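Local coordinates for 3-oxoacyl-(Acyl-carrier protein) synthase (Burkholderia xenovorans, PDB 4EFI) that probably acts as a 3-oxoacyl-(acyl-carrier-protein) synthase of the KAS III family, an acyltransferase with a thiolase-type fold, at residues A[202-207]-A[235-240]. Residues are numbered along the deposited sequence; the frame is centred on the assembly and turned at random.
Sequences ARNLIV and GGEIFN
The terminal methyl of Ile238 reaches from the first turn of helix 235-257 to the backbone and side chain that follow a short 3-10 turn: CD1 lies 3.5 Å from Asn204 O and 3.7 Å from Leu205 CG. The two aliphatic chains run nearly at right angles, and the isoleucine methyl rests against both CG and CD1 of the leucine. In Ile238, CG1 stands opposite the carbonyl carbon (chi1 -66°) and the chain continues extended, which carries CD1 across the gap. Met233 touches both residues, making the apolar patch continuous with strand 232-233.

One residue earlier on each segment, the Asn204 amide lies against the methylenes of Glu237, with ND2 3.6 Å from Glu237 CB. Amide and carboxylate planes are only 24° apart, yet the contact is van der Waals: Glu237 OE1 stays 4.0 Å from Asn204 ND2. The amide has its polar partners elsewhere, ND2 bonding to Tyr334 OH and OD1 to Arg222 NH1. An asparagine suits this buried place because one small flat group can both donate and accept. Exposed Glu237 bends at chi2 (-71°), packing CB and CG on the amide.

Asp234 N-caps helix 235-257, its OD1 accepting from Glu237 N, while its backbone pairs with that of Asn204. The arrangement is a two-stranded antiparallel ribbon, strands 205-206 and 232-233, closed by a long excursion and leading into a helix whose first turn packs against Leu205 and the preceding 3-10 turn, within this thiolase-type protein.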
loop_
_atom_site.group_PDB
_atom_site.type_symbol
_atom_site.label_atom_id
_atom_site.label_comp_id
_atom_site.label_asym_id
_atom_site.label_seq_id
_atom_site.Cartn_x
_atom_site.Cartn_y
_atom_site.Cartn_z
ATOM N N ALA A 202 0.696 17.743 -5.867
ATOM C CA ALA A 202 0.739 17.819 -4.411
ATOM C C ALA A 202 -0.548 18.400 -3.831
ATOM O O ALA A 202 -1.100 17.849 -2.874
ATOM C CB ALA A 202 1.950 18.651 -3.969
ATOM N N ARG A 203 -1.020 19.508 -4.387
ATOM C CA ARG A 203 -2.183 20.216 -3.848
ATOM C C ARG A 203 -3.506 19.464 -4.030
ATOM O O ARG A 203 -4.530 19.907 -3.524
ATOM C CB ARG A 203 -2.294 21.614 -4.473
ATOM C CG ARG A 203 -2.759 21.596 -5.910
ATOM C CD ARG A 203 -2.624 22.969 -6.584
ATOM N NE ARG A 203 -3.372 24.034 -5.914
ATOM C CZ ARG A 203 -4.614 24.399 -6.216
ATOM N NH1 ARG A 203 -5.289 23.782 -7.173
ATOM N NH2 ARG A 203 -5.191 25.392 -5.554
ATOM N N ASN A 204 -3.490 18.330 -4.732
ATOM C CA ASN A 204 -4.719 17.568 -4.968
ATOM C C ASN A 204 -4.930 16.411 -3.987
ATOM O O ASN A 204 -6.001 15.811 -3.953
ATOM C CB ASN A 204 -4.757 17.067 -6.413
ATOM C CG ASN A 204 -4.815 18.200 -7.387
ATOM O OD1 ASN A 204 -5.390 19.246 -7.092
ATOM N ND2 ASN A 204 -4.206 18.021 -8.555
ATOM N N LEU A 205 -3.920 16.119 -3.184
ATOM C CA LEU A 205 -4.007 15.055 -2.185
ATOM C C LEU A 205 -2.976 15.409 -1.130
ATOM O O LEU A 205 -1.760 15.212 -1.306
ATOM C CB LEU A 205 -3.724 13.685 -2.817
ATOM C CG LEU A 205 -4.633 12.542 -2.367
ATOM C CD1 LEU A 205 -4.367 11.257 -3.177
ATOM C CD2 LEU A 205 -4.469 12.312 -0.873
ATOM N N ILE A 206 -3.467 15.987 -0.030
ATOM C CA ILE A 206 -2.605 16.711 0.883
ATOM C C ILE A 206 -3.263 16.837 2.260
ATOM O O ILE A 206 -4.474 16.928 2.359
ATOM C CB ILE A 206 -2.250 18.124 0.293
ATOM C CG1 ILE A 206 -1.273 18.880 1.200
ATOM C CG2 ILE A 206 -3.492 18.948 0.052
ATOM C CD1 ILE A 206 -0.540 19.994 0.468
ATOM N N VAL A 207 -2.425 16.829 3.300
ATOM C CA VAL A 207 -2.851 17.283 4.631
ATOM C C VAL A 207 -2.266 18.706 4.807
ATOM O O VAL A 207 -1.054 18.871 4.944
ATOM C CB VAL A 207 -2.349 16.335 5.737
ATOM C CG1 VAL A 207 -2.696 16.874 7.105
ATOM C CG2 VAL A 207 -2.957 14.955 5.551
ATOM N N GLY A 235 -11.183 14.901 -5.757
ATOM C CA GLY A 235 -11.534 13.643 -6.404
ATOM C C GLY A 235 -11.488 13.675 -7.919
ATOM O O GLY A 235 -11.047 12.719 -8.547
ATOM N N GLY A 236 -11.947 14.777 -8.495
ATOM C CA GLY A 236 -11.963 14.931 -9.939
ATOM C C GLY A 236 -10.565 14.963 -10.521
ATOM O O GLY A 236 -10.285 14.325 -11.545
ATOM N N GLU A 237 -9.664 15.688 -9.858
ATOM C CA GLU A 237 -8.282 15.758 -10.320
ATOM C C GLU A 237 -7.608 14.398 -10.168
ATOM O O GLU A 237 -6.923 13.959 -11.080
ATOM C CB GLU A 237 -7.501 16.827 -9.548
ATOM C CG GLU A 237 -7.912 18.259 -9.843
ATOM C CD GLU A 237 -7.497 18.742 -11.221
ATOM O OE1 GLU A 237 -6.499 18.234 -11.767
ATOM O OE2 GLU A 237 -8.175 19.645 -11.759
ATOM N N ILE A 238 -7.819 13.723 -9.042
ATOM C CA ILE A 238 -7.198 12.418 -8.843
ATOM C C ILE A 238 -7.720 11.407 -9.875
ATOM O O ILE A 238 -6.938 10.623 -10.422
ATOM C CB ILE A 238 -7.435 11.919 -7.417
ATOM C CG1 ILE A 238 -6.715 12.829 -6.422
ATOM C CG2 ILE A 238 -6.942 10.486 -7.263
ATOM C CD1 ILE A 238 -7.258 12.751 -5.025
ATOM N N PHE A 239 -9.026 11.415 -10.137
ATOM C CA PHE A 239 -9.594 10.489 -11.117
ATOM C C PHE A 239 -8.966 10.691 -12.494
ATOM O O PHE A 239 -8.575 9.734 -13.154
ATOM C CB PHE A 239 -11.117 10.640 -11.191
ATOM C CG PHE A 239 -11.773 9.692 -12.174
ATOM C CD1 PHE A 239 -12.158 8.414 -11.781
ATOM C CD2 PHE A 239 -11.992 10.078 -13.481
ATOM C CE1 PHE A 239 -12.754 7.542 -12.684
ATOM C CE2 PHE A 239 -12.582 9.214 -14.384
ATOM C CZ PHE A 239 -12.960 7.946 -13.988
ATOM N N ASN A 240 -8.877 11.939 -12.933
ATOM C CA ASN A 240 -8.272 12.225 -14.229
ATOM C C ASN A 240 -6.784 11.880 -14.292
ATOM O O ASN A 240 -6.339 11.320 -15.291
ATOM C CB ASN A 240 -8.520 13.686 -14.601
ATOM C CG ASN A 240 -9.991 13.967 -14.871
ATOM O OD1 ASN A 240 -10.716 13.104 -15.366
ATOM N ND2 ASN A 240 -10.441 15.165 -14.528
#